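Local coordinates for protein uronate isomerase (PDB 3HK5) that binds zinc and probably interconverts hexuronates and their keto isomers, being a uronate isomerase with an amidohydrolase-type barrel, at residues H26-S31 with D355-E360; A167-D172 with E213-V218; A272-G277 with C324-N329. All coordinates share one frame; numbering follows the deposited sequence.

How the interactions relate
Each of the three contacts has a segment that reaches the bound D-arabinarate. Interaction 1 supplies the zinc ligands His-26, His-28 and Asp-355 and holds the far carboxylate through Arg-357. Interaction 2, its centre about 16 Å from that of interaction 1, sends Arg-170 to O1B, which also binds zinc; His-26 CE1 lies 3.6 Å from Arg-170 NH2, whose position is less sure. Interaction 3, its centre about 17 Å from that of interaction 1, brings Trp-325 to O2, the other ligand oxygen on the metal, and Trp-325 CD1 lies 3.0 Å from Asp-355 OD2. Interactions 2 and 3 do not touch: their centres are about 23 Å apart, but both reach the same sheet.

Interaction 1. Residues H26-S31 with D355-E360; sequences HTHLFS and DARVLE. With ZN (zinc ion), chain E; RAT (D-arabinaric acid), chain C.
The zinc site of an amidohydrolase-type barrel is closed here by the His-Thr-His sequence that follows strand 22-24 and by Asp-355, in the loop before helix 361-386. Three side chains converge on the metal: His-26 NE2 at 2.2 Å from zinc, His-28 NE2 at 2.0 Å and Asp-355 OD1 at 2.0 Å. D-arabinarate completes a five-atom shell, its carboxylate O1B lying 2.3 Å and its O2 2.1 Å from zinc, so the ligand chelates the ion. The two imidazoles meet the aspartate differently: the His-28 ring is nearly coplanar with the carboxylate (13°), whereas that of His-26 is turned 79° from it. Asp-355 OD2, not bonded to zinc, is hydrogen-bonded to His-353, a second-shell partner that would help fix the carboxylate's rotation.

Two backbone hydrogen bonds tie the loops together beside the metal. Asp-355 N donates to His-26 O, and His-28 N donates to Ala-356 O at 2.7 Å. Thr-27 OG1 accepts from Leu-29 N in an ST turn and is also hydrogen-bonded to Val-141 O, while Leu-29 packs its CG against Ala-356 CB. Arg-357, extended from CG to NE, runs alongside His-28 toward the distal end of the ligand. There NH2 bonds to O4, and Arg-357 NE donates almost straight (165°) to arabinarate O5A at 2.8 Å.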
loop_
_atom_site.group_PDB
_atom_site.type_symbol
_atom_site.label_atom_id
_atom_site.label_comp_id
_atom_site.label_asym_id
_atom_site.label_seq_id
_atom_site.Cartn_x
_atom_site.Cartn_y
_atom_site.Cartn_z
ATOM N N HIS A 26 -5.692 -4.514 -37.439
ATOM C CA HIS A 26 -5.962 -5.480 -36.383
ATOM C C HIS A 26 -7.352 -6.072 -36.508
ATOM O O HIS A 26 -8.350 -5.379 -36.315
ATOM C CB HIS A 26 -5.803 -4.898 -34.976
ATOM C CG HIS A 26 -6.210 -5.860 -33.899
ATOM N ND1 HIS A 26 -5.661 -7.119 -33.788
ATOM C CD2 HIS A 26 -7.153 -5.775 -32.930
ATOM C CE1 HIS A 26 -6.249 -7.769 -32.800
ATOM N NE2 HIS A 26 -7.158 -6.977 -32.264
ATOM N N THR A 27 -7.399 -7.360 -36.846
ATOM C CA THR A 27 -8.653 -8.100 -36.981
ATOM C C THR A 27 -8.436 -9.528 -36.485
ATOM O O THR A 27 -7.317 -9.920 -36.132
ATOM C CB THR A 27 -9.120 -8.231 -38.447
ATOM O OG1 THR A 27 -8.295 -9.199 -39.114
ATOM C CG2 THR A 27 -9.028 -6.889 -39.182
ATOM N N HIS A 28 -9.521 -10.296 -36.476
ATOM C CA HIS A 28 -9.497 -11.688 -36.076
ATOM C C HIS A 28 -10.053 -12.481 -37.259
ATOM O O HIS A 28 -10.823 -13.437 -37.103
ATOM C CB HIS A 28 -10.343 -11.882 -34.811
ATOM C CG HIS A 28 -9.794 -11.164 -33.618
ATOM N ND1 HIS A 28 -8.793 -11.687 -32.827
ATOM C CD2 HIS A 28 -10.046 -9.924 -33.131
ATOM C CE1 HIS A 28 -8.452 -10.801 -31.908
ATOM N NE2 HIS A 28 -9.197 -9.723 -32.072
ATOM N N LEU A 29 -9.662 -12.045 -38.453
ATOM C CA LEU A 29 -10.070 -12.704 -39.687
ATOM C C LEU A 29 -8.883 -13.524 -40.165
ATOM O O LEU A 29 -7.756 -13.326 -39.702
ATOM C CB LEU A 29 -10.453 -11.675 -40.756
ATOM C CG LEU A 29 -11.623 -10.756 -40.397
ATOM C CD1 LEU A 29 -11.912 -9.813 -41.564
ATOM C CD2 LEU A 29 -12.848 -11.595 -40.057
ATOM N N PHE A 30 -9.135 -14.442 -41.088
ATOM C CA PHE A 30 -8.075 -15.289 -41.614
ATOM C C PHE A 30 -8.188 -15.459 -43.120
ATOM O O PHE A 30 -9.291 -15.437 -43.679
ATOM C CB PHE A 30 -8.130 -16.672 -40.957
ATOM C CG PHE A 30 -7.844 -16.659 -39.478
ATOM C CD1 PHE A 30 -6.533 -16.714 -39.010
ATOM C CD2 PHE A 30 -8.889 -16.618 -38.555
ATOM C CE1 PHE A 30 -6.264 -16.736 -37.636
ATOM C CE2 PHE A 30 -8.632 -16.638 -37.178
ATOM C CZ PHE A 30 -7.312 -16.698 -36.720
ATOM N N SER A 31 -7.039 -15.618 -43.773
ATOM C CA SER A 31 -7.011 -15.841 -45.210
ATOM C C SER A 31 -7.958 -17.018 -45.460
ATOM O O SER A 31 -7.958 -17.990 -44.706
ATOM C CB SER A 31 -5.595 -16.198 -45.652
ATOM O OG SER A 31 -5.517 -16.283 -47.059
ATOM N N ASP A 355 -11.191 -5.002 -35.738
ATOM C CA ASP A 355 -11.170 -6.074 -34.756
ATOM C C ASP A 355 -12.200 -7.113 -35.194
ATOM O O ASP A 355 -12.711 -7.876 -34.376
ATOM C CB ASP A 355 -11.547 -5.539 -33.370
ATOM C CG ASP A 355 -10.567 -5.972 -32.297
ATOM O OD1 ASP A 355 -10.243 -7.175 -32.241
ATOM O OD2 ASP A 355 -10.119 -5.108 -31.512
ATOM N N ALA A 356 -12.497 -7.136 -36.487
ATOM C CA ALA A 356 -13.499 -8.049 -37.027
ATOM C C ALA A 356 -13.230 -9.520 -36.749
ATOM O O ALA A 356 -12.118 -10.020 -36.967
ATOM C CB ALA A 356 -13.652 -7.828 -38.526
ATOM N N ARG A 357 -14.260 -10.202 -36.254
ATOM C CA ARG A 357 -14.194 -11.635 -35.960
ATOM C C ARG A 357 -14.960 -12.372 -37.051
ATOM O O ARG A 357 -14.703 -13.543 -37.330
ATOM C CB ARG A 357 -14.828 -11.943 -34.596
ATOM C CG ARG A 357 -13.881 -11.782 -33.411
ATOM C CD ARG A 357 -14.640 -11.869 -32.117
ATOM N NE ARG A 357 -13.770 -11.860 -30.949
ATOM C CZ ARG A 357 -13.197 -12.944 -30.430
ATOM N NH1 ARG A 357 -13.396 -14.137 -30.979
ATOM N NH2 ARG A 357 -12.437 -12.839 -29.344
ATOM N N VAL A 358 -15.915 -11.671 -37.654
ATOM C CA VAL A 358 -16.727 -12.228 -38.724
ATOM C C VAL A 358 -16.510 -11.369 -39.969
ATOM O O VAL A 358 -16.680 -10.144 -39.936
ATOM C CB VAL A 358 -18.227 -12.233 -38.328
ATOM C CG1 VAL A 358 -19.067 -12.927 -39.402
ATOM C CG2 VAL A 358 -18.389 -12.925 -36.976
ATOM N N LEU A 359 -16.120 -12.021 -41.059
ATOM C CA LEU A 359 -15.837 -11.349 -42.323
ATOM C C LEU A 359 -16.715 -10.143 -42.679
ATOM O O LEU A 359 -16.198 -9.057 -42.930
ATOM C CB LEU A 359 -15.884 -12.365 -43.464
ATOM C CG LEU A 359 -15.675 -11.828 -44.883
ATOM C CD1 LEU A 359 -14.299 -11.170 -44.996
ATOM C CD2 LEU A 359 -15.812 -12.972 -45.886
ATOM N N GLU A 360 -18.032 -10.322 -42.703
ATOM C CA GLU A 360 -18.935 -9.222 -43.068
ATOM C C GLU A 360 -18.858 -7.968 -42.183
ATOM O O GLU A 360 -19.297 -6.889 -42.592
ATOM C CB GLU A 360 -20.386 -9.706 -43.079
ATOM C CG GLU A 360 -20.749 -10.686 -44.193
ATOM C CD GLU A 360 -20.249 -12.103 -43.940
ATOM O OE1 GLU A 360 -19.880 -12.422 -42.783
ATOM O OE2 GLU A 360 -20.244 -12.900 -44.903
HETATM ZN ZN ZN E . -8.758 -7.966 -31.161
HETATM O O1A RAT C . -7.734 -9.251 -27.206
HETATM C C1 RAT C . -8.213 -8.839 -28.295
HETATM O O1B RAT C . -7.593 -8.753 -29.377
HETATM C C2 RAT C . -9.679 -8.405 -28.291
HETATM O O2 RAT C . -9.912 -7.539 -29.422
HETATM C C3 RAT C . -10.632 -9.623 -28.349
HETATM O O3 RAT C . -10.553 -10.245 -29.641
HETATM C C4 RAT C . -12.118 -9.258 -28.060
HETATM O O4 RAT C . -12.861 -10.426 -27.708
HETATM C C5 RAT C . -12.822 -8.590 -29.263
HETATM O O5A RAT C . -13.685 -9.244 -29.879
HETATM O O5B RAT C . -12.473 -7.405 -29.543
HETATM O O HOH W 1 -12.658 -15.166 -38.891
HETATM O O HOH W 2 -12.947 -14.913 -35.565
#

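Interaction 2. Residues A167-D172 with E213-V218; sequences AALRLD and ERMDPV. With RAT (D-arabinaric acid), chain C.
Leu-169 carries CG opposite its own backbone nitrogen (chi1 179°), while Met-215 turns CG away from its carbonyl carbon (chi1 -61°) and continues extended; with these torsions the two side chains cross at about a right angle, with Leu-169 CD1 3.7 Å from Met-215 SD. Closer to the backbone, Ala-167 CB rests 3.9 Å from Met-215 CB, and Leu-169 CB lies beside Pro-217 CB. The residues of this small apolar cluster are buried, and Trp-155 of helix 149-156 touches Ala-167 and Met-215.

The polar link is Val-218 N to Ala-167 O, 2.9 Å long with an N-H...O angle of 160°. The same carbonyl receives a CA-H...O contact from Pro-217, whose CA is 3.1 Å from Ala-167 O. These pairs lie where helix 198-215 ends: Asp-216 leaves the helix with positive phi, and the chain then turns into strand 220-224. That strand runs parallel to 169-170, and Leu-169 makes backbone hydrogen bonds with Tyr-219, just before it, and with Ala-221 within it; the contact thus belongs to a beta-alpha-beta crossover of the barrel.

The bond from CA to CB of Arg-170 is directed away from segment 213-218. Its chain then bends at chi2 and chi3, and the guanidinium makes a salt bridge with Asp-172, NH1 to OD2 at 2.9 Å; Ser-223 OG is also hydrogen-bonded to Asp-172 OD2. Arg-170 NH2 donates to arabinarate O1B at 2.7 Å, although a close approach elsewhere in the model makes the position of NH2 less sure.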
loop_
_atom_site.group_PDB
_atom_site.type_symbol
_atom_site.label_atom_id
_atom_site.label_comp_id
_atom_site.label_asym_id
_atom_site.label_seq_id
_atom_site.Cartn_x
_atom_site.Cartn_y
_atom_site.Cartn_z
ATOM N N ALA A 167 0.213 -11.237 -41.456
ATOM C CA ALA A 167 0.328 -11.880 -40.161
ATOM C C ALA A 167 0.795 -10.941 -39.057
ATOM O O ALA A 167 1.504 -9.962 -39.303
ATOM C CB ALA A 167 1.279 -13.073 -40.260
ATOM N N ALA A 168 0.367 -11.257 -37.842
ATOM C CA ALA A 168 0.744 -10.527 -36.641
ATOM C C ALA A 168 0.903 -11.631 -35.591
ATOM O O ALA A 168 -0.027 -12.406 -35.339
ATOM C CB ALA A 168 -0.355 -9.536 -36.232
ATOM N N LEU A 169 2.089 -11.710 -34.999
ATOM C CA LEU A 169 2.393 -12.734 -34.007
ATOM C C LEU A 169 1.824 -12.413 -32.626
ATOM O O LEU A 169 2.378 -11.584 -31.904
ATOM C CB LEU A 169 3.917 -12.918 -33.928
ATOM C CG LEU A 169 4.481 -13.937 -32.936
ATOM C CD1 LEU A 169 3.912 -15.330 -33.219
ATOM C CD2 LEU A 169 5.990 -13.942 -33.049
ATOM N N ARG A 170 0.717 -13.067 -32.264
ATOM C CA ARG A 170 0.074 -12.849 -30.968
ATOM C C ARG A 170 0.777 -13.706 -29.913
ATOM O O ARG A 170 0.965 -14.908 -30.108
ATOM C CB ARG A 170 -1.418 -13.203 -31.045
ATOM C CG ARG A 170 -2.165 -13.040 -29.718
ATOM C CD ARG A 170 -2.124 -11.599 -29.195
ATOM N NE ARG A 170 -3.154 -10.788 -29.825
ATOM C CZ ARG A 170 -4.262 -10.355 -29.224
ATOM N NH1 ARG A 170 -4.504 -10.634 -27.949
ATOM N NH2 ARG A 170 -5.156 -9.672 -29.924
ATOM N N LEU A 171 1.140 -13.094 -28.790
ATOM C CA LEU A 171 1.883 -13.799 -27.751
ATOM C C LEU A 171 1.278 -13.889 -26.345
ATOM O O LEU A 171 1.997 -14.181 -25.383
ATOM C CB LEU A 171 3.280 -13.176 -27.661
ATOM C CG LEU A 171 4.049 -13.190 -28.993
ATOM C CD1 LEU A 171 5.270 -12.295 -28.902
ATOM C CD2 LEU A 171 4.445 -14.626 -29.344
ATOM N N ASP A 172 -0.025 -13.652 -26.214
ATOM C CA ASP A 172 -0.680 -13.712 -24.904
ATOM C C ASP A 172 -0.291 -14.924 -24.039
ATOM O O ASP A 172 0.104 -14.763 -22.886
ATOM C CB ASP A 172 -2.204 -13.674 -25.077
ATOM C CG ASP A 172 -2.702 -12.324 -25.583
ATOM O OD1 ASP A 172 -1.889 -11.569 -26.158
ATOM O OD2 ASP A 172 -3.902 -12.026 -25.419
ATOM N N GLU A 213 10.119 -15.822 -38.669
ATOM C CA GLU A 213 10.614 -16.351 -39.928
ATOM C C GLU A 213 9.490 -17.037 -40.698
ATOM O O GLU A 213 9.364 -16.873 -41.910
ATOM C CB GLU A 213 11.742 -17.347 -39.649
ATOM C CG GLU A 213 12.498 -17.816 -40.874
ATOM C CD GLU A 213 13.574 -18.837 -40.525
ATOM O OE1 GLU A 213 14.370 -18.572 -39.592
ATOM O OE2 GLU A 213 13.624 -19.904 -41.181
ATOM N N ARG A 214 8.664 -17.792 -39.984
ATOM C CA ARG A 214 7.568 -18.510 -40.609
ATOM C C ARG A 214 6.386 -17.617 -41.008
ATOM O O ARG A 214 5.821 -17.797 -42.079
ATOM C CB ARG A 214 7.090 -19.634 -39.677
ATOM C CG ARG A 214 6.171 -20.650 -40.345
ATOM C CD ARG A 214 5.817 -21.824 -39.425
ATOM N NE ARG A 214 6.975 -22.616 -39.008
ATOM C CZ ARG A 214 7.602 -22.482 -37.839
ATOM N NH1 ARG A 214 7.189 -21.580 -36.956
ATOM N NH2 ARG A 214 8.636 -23.262 -37.543
ATOM N N MET A 215 6.018 -16.660 -40.155
ATOM C CA MET A 215 4.885 -15.772 -40.438
ATOM C C MET A 215 5.223 -14.453 -41.144
ATOM O O MET A 215 4.392 -13.916 -41.876
ATOM C CB MET A 215 4.155 -15.391 -39.143
ATOM C CG MET A 215 3.543 -16.514 -38.333
ATOM S SD MET A 215 2.866 -15.850 -36.767
ATOM C CE MET A 215 1.727 -17.126 -36.375
ATOM N N ASP A 216 6.430 -13.939 -40.920
ATOM C CA ASP A 216 6.831 -12.635 -41.460
ATOM C C ASP A 216 5.752 -11.635 -41.010
ATOM O O ASP A 216 5.111 -10.965 -41.822
ATOM C CB ASP A 216 6.924 -12.655 -42.990
ATOM C CG ASP A 216 7.322 -11.297 -43.567
ATOM O OD1 ASP A 216 8.153 -10.596 -42.952
ATOM O OD2 ASP A 216 6.812 -10.929 -44.642
ATOM N N PRO A 217 5.551 -11.521 -39.691
ATOM C CA PRO A 217 4.550 -10.620 -39.116
ATOM C C PRO A 217 4.882 -9.144 -39.245
ATOM O O PRO A 217 6.054 -8.749 -39.244
ATOM C CB PRO A 217 4.506 -11.062 -37.668
ATOM C CG PRO A 217 5.941 -11.331 -37.394
ATOM C CD PRO A 217 6.381 -12.115 -38.627
ATOM N N VAL A 218 3.842 -8.325 -39.354
ATOM C CA VAL A 218 4.043 -6.885 -39.449
ATOM C C VAL A 218 4.360 -6.351 -38.050
ATOM O O VAL A 218 4.928 -5.271 -37.903
ATOM C CB VAL A 218 2.802 -6.192 -40.047
ATOM C CG1 VAL A 218 2.650 -6.621 -41.500
ATOM C CG2 VAL A 218 1.548 -6.568 -39.261
HETATM O O1A RAT C . -7.734 -9.251 -27.206
HETATM C C1 RAT C . -8.213 -8.839 -28.295
HETATM O O1B RAT C . -7.593 -8.753 -29.377
HETATM C C2 RAT C . -9.679 -8.405 -28.291
HETATM O O2 RAT C . -9.912 -7.539 -29.422
HETATM C C3 RAT C . -10.632 -9.623 -28.349
HETATM O O3 RAT C . -10.553 -10.245 -29.641
HETATM C C4 RAT C . -12.118 -9.258 -28.060
HETATM O O4 RAT C . -12.861 -10.426 -27.708
HETATM C C5 RAT C . -12.822 -8.590 -29.263
HETATM O O5A RAT C . -13.685 -9.244 -29.879
HETATM O O5B RAT C . -12.473 -7.405 -29.543
#

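Interaction 3. Residues A272-G277 with C324-N329; sequences AGDFVG and CWWFMN. With RAT (D-arabinaric acid), chain C; CO3 (carbonate ion), chain D.
Asp-274 meets the rim of the Trp-326 indole: OD2 is 3.3 Å from CH2 of Trp-326, near the ring plane, and the carboxylate is turned 72° against the indole. That indole is sandwiched. Arabinarate C4 lies over one face, 3.6 Å from Trp-326 CH2, and Phe-327 CZ sits over the opposite face, displaced toward the rim. At the ring's edge Trp-326 NE1 donates to O3 of a carbonate ion (2.9 Å), probably acquired from the crystallisation liquor. Trp-325 reaches the ligand by its own edge, NE1 donating to arabinarate O2 at 3.0 Å with an almost linear angle of 175°, while CE3 of Trp-326 covers part of one Trp-325 face. The loop thus builds an aromatic wall of the active-site pocket.

Phe-327 joins this wall to the strand behind it. Its ring edge faces Asp-274 O, with CZ 3.5 Å from that oxygen, and CD2 packs 4.0 Å from Val-276 CB. Further out, Asp-274 is anchored by outside partners: OD1 is hydrogen-bonded to Arg-264 N, and OD2 forms a salt bridge with Lys-263. Trp-326 has a positive phi (52°), and Met-328 N closes back on Trp-325 O in the short 3-10 turn.

Val-311 of the second subunit packs on Phe-275, Val-276 and Phe-327. Within the chain, strand 275-276 pairs antiparallel with strand 255-262, and the tryptophan loop runs from strand 319-321 into helix 331-345.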
loop_
_atom_site.group_PDB
_atom_site.type_symbol
_atom_site.label_atom_id
_atom_site.label_comp_id
_atom_site.label_asym_id
_atom_site.label_seq_id
_atom_site.Cartn_x
_atom_site.Cartn_y
_atom_site.Cartn_z
ATOM N N ALA A 272 -17.410 -13.453 -24.345
ATOM C CA ALA A 272 -18.178 -12.281 -23.930
ATOM C C ALA A 272 -18.025 -12.023 -22.433
ATOM O O ALA A 272 -18.727 -11.183 -21.871
ATOM C CB ALA A 272 -19.646 -12.480 -24.275
ATOM N N GLY A 273 -17.097 -12.739 -21.794
ATOM C CA GLY A 273 -16.902 -12.586 -20.364
ATOM C C GLY A 273 -15.779 -11.688 -19.875
ATOM O O GLY A 273 -15.464 -11.708 -18.685
ATOM N N ASP A 274 -15.178 -10.895 -20.759
ATOM C CA ASP A 274 -14.089 -10.010 -20.348
ATOM C C ASP A 274 -14.564 -8.618 -19.924
ATOM O O ASP A 274 -15.519 -8.067 -20.477
ATOM C CB ASP A 274 -13.043 -9.892 -21.463
ATOM C CG ASP A 274 -12.403 -11.226 -21.798
ATOM O OD1 ASP A 274 -12.331 -12.090 -20.896
ATOM O OD2 ASP A 274 -11.961 -11.405 -22.951
ATOM N N PHE A 275 -13.870 -8.061 -18.940
ATOM C CA PHE A 275 -14.183 -6.750 -18.390
ATOM C C PHE A 275 -13.029 -5.776 -18.694
ATOM O O PHE A 275 -12.078 -6.123 -19.400
ATOM C CB PHE A 275 -14.432 -6.899 -16.877
ATOM C CG PHE A 275 -14.978 -5.662 -16.201
ATOM C CD1 PHE A 275 -15.944 -4.873 -16.815
ATOM C CD2 PHE A 275 -14.553 -5.319 -14.921
ATOM C CE1 PHE A 275 -16.481 -3.761 -16.167
ATOM C CE2 PHE A 275 -15.085 -4.214 -14.262
ATOM C CZ PHE A 275 -16.055 -3.430 -14.889
ATOM N N VAL A 276 -13.111 -4.565 -18.159
ATOM C CA VAL A 276 -12.099 -3.543 -18.418
ATOM C C VAL A 276 -11.644 -2.839 -17.144
ATOM O O VAL A 276 -12.365 -2.814 -16.150
ATOM C CB VAL A 276 -12.675 -2.485 -19.379
ATOM C CG1 VAL A 276 -13.940 -1.893 -18.765
ATOM C CG2 VAL A 276 -11.661 -1.395 -19.656
ATOM N N GLY A 277 -10.448 -2.261 -17.185
ATOM C CA GLY A 277 -9.929 -1.538 -16.035
ATOM C C GLY A 277 -8.949 -0.466 -16.483
ATOM O O GLY A 277 -8.262 -0.627 -17.500
ATOM N N CYS A 324 -10.072 2.486 -31.712
ATOM C CA CYS A 324 -11.010 2.695 -30.624
ATOM C C CYS A 324 -11.404 1.256 -30.351
ATOM O O CYS A 324 -12.330 0.703 -30.946
ATOM C CB CYS A 324 -12.182 3.539 -31.106
ATOM S SG CYS A 324 -11.623 5.177 -31.670
ATOM N N TRP A 325 -10.649 0.662 -29.444
ATOM C CA TRP A 325 -10.762 -0.740 -29.093
ATOM C C TRP A 325 -11.911 -1.275 -28.252
ATOM O O TRP A 325 -12.183 -0.776 -27.154
ATOM C CB TRP A 325 -9.440 -1.150 -28.440
ATOM C CG TRP A 325 -9.289 -2.602 -28.148
ATOM C CD1 TRP A 325 -9.692 -3.645 -28.926
ATOM C CD2 TRP A 325 -8.589 -3.172 -27.039
ATOM N NE1 TRP A 325 -9.277 -4.839 -28.374
ATOM C CE2 TRP A 325 -8.599 -4.576 -27.215
ATOM C CE3 TRP A 325 -7.950 -2.631 -25.911
ATOM C CZ2 TRP A 325 -7.993 -5.449 -26.307
ATOM C CZ3 TRP A 325 -7.351 -3.497 -25.011
ATOM C CH2 TRP A 325 -7.378 -4.896 -25.215
ATOM N N TRP A 326 -12.583 -2.289 -28.801
ATOM C CA TRP A 326 -13.634 -3.023 -28.099
ATOM C C TRP A 326 -14.749 -2.173 -27.466
ATOM O O TRP A 326 -15.683 -1.733 -28.146
ATOM C CB TRP A 326 -12.923 -3.848 -27.022
ATOM C CG TRP A 326 -13.554 -5.117 -26.560
ATOM C CD1 TRP A 326 -14.884 -5.449 -26.563
ATOM C CD2 TRP A 326 -12.876 -6.186 -25.898
ATOM N NE1 TRP A 326 -15.070 -6.661 -25.930
ATOM C CE2 TRP A 326 -13.853 -7.133 -25.514
ATOM C CE3 TRP A 326 -11.528 -6.433 -25.583
ATOM C CZ2 TRP A 326 -13.526 -8.310 -24.832
ATOM C CZ3 TRP A 326 -11.205 -7.607 -24.901
ATOM C CH2 TRP A 326 -12.205 -8.528 -24.535
ATOM N N PHE A 327 -14.659 -1.967 -26.154
ATOM C CA PHE A 327 -15.658 -1.176 -25.442
ATOM C C PHE A 327 -15.557 0.313 -25.778
ATOM O O PHE A 327 -16.433 1.092 -25.415
ATOM C CB PHE A 327 -15.533 -1.396 -23.928
ATOM C CG PHE A 327 -15.651 -2.843 -23.518
ATOM C CD1 PHE A 327 -16.744 -3.611 -23.928
ATOM C CD2 PHE A 327 -14.651 -3.451 -22.762
ATOM C CE1 PHE A 327 -16.834 -4.977 -23.594
ATOM C CE2 PHE A 327 -14.732 -4.813 -22.422
ATOM C CZ PHE A 327 -15.826 -5.573 -22.843
ATOM N N MET A 328 -14.481 0.697 -26.467
ATOM C CA MET A 328 -14.277 2.084 -26.898
ATOM C C MET A 328 -14.915 2.264 -28.291
ATOM O O MET A 328 -15.165 3.387 -28.739
ATOM C CB MET A 328 -12.770 2.404 -27.016
ATOM C CG MET A 328 -11.966 2.441 -25.704
ATOM S SD MET A 328 -12.416 3.787 -24.585
ATOM C CE MET A 328 -13.714 2.979 -23.725
ATOM N N ASN A 329 -15.173 1.146 -28.969
ATOM C CA ASN A 329 -15.713 1.168 -30.330
ATOM C C ASN A 329 -17.208 1.481 -30.441
ATOM O O ASN A 329 -17.983 0.715 -31.017
ATOM C CB ASN A 329 -15.380 -0.163 -31.018
ATOM C CG ASN A 329 -15.418 -0.065 -32.530
ATOM O OD1 ASN A 329 -15.400 1.034 -33.093
ATOM N ND2 ASN A 329 -15.463 -1.219 -33.200
HETATM O O1A RAT C . -7.734 -9.251 -27.206
HETATM C C1 RAT C . -8.213 -8.839 -28.295
HETATM O O1B RAT C . -7.593 -8.753 -29.377
HETATM C C2 RAT C . -9.679 -8.405 -28.291
HETATM O O2 RAT C . -9.912 -7.539 -29.422
HETATM C C3 RAT C . -10.632 -9.623 -28.349
HETATM O O3 RAT C . -10.553 -10.245 -29.641
HETATM C C4 RAT C . -12.118 -9.258 -28.060
HETATM O O4 RAT C . -12.861 -10.426 -27.708
HETATM C C5 RAT C . -12.822 -8.590 -29.263
HETATM O O5A RAT C . -13.685 -9.244 -29.879
HETATM O O5B RAT C . -12.473 -7.405 -29.543
HETATM C C CO3 D . -18.581 -8.146 -24.769
HETATM O O1 CO3 D . -19.262 -7.450 -23.894
HETATM O O2 CO3 D . -19.216 -8.859 -25.661
HETATM O O3 CO3 D . -17.270 -8.085 -24.788
#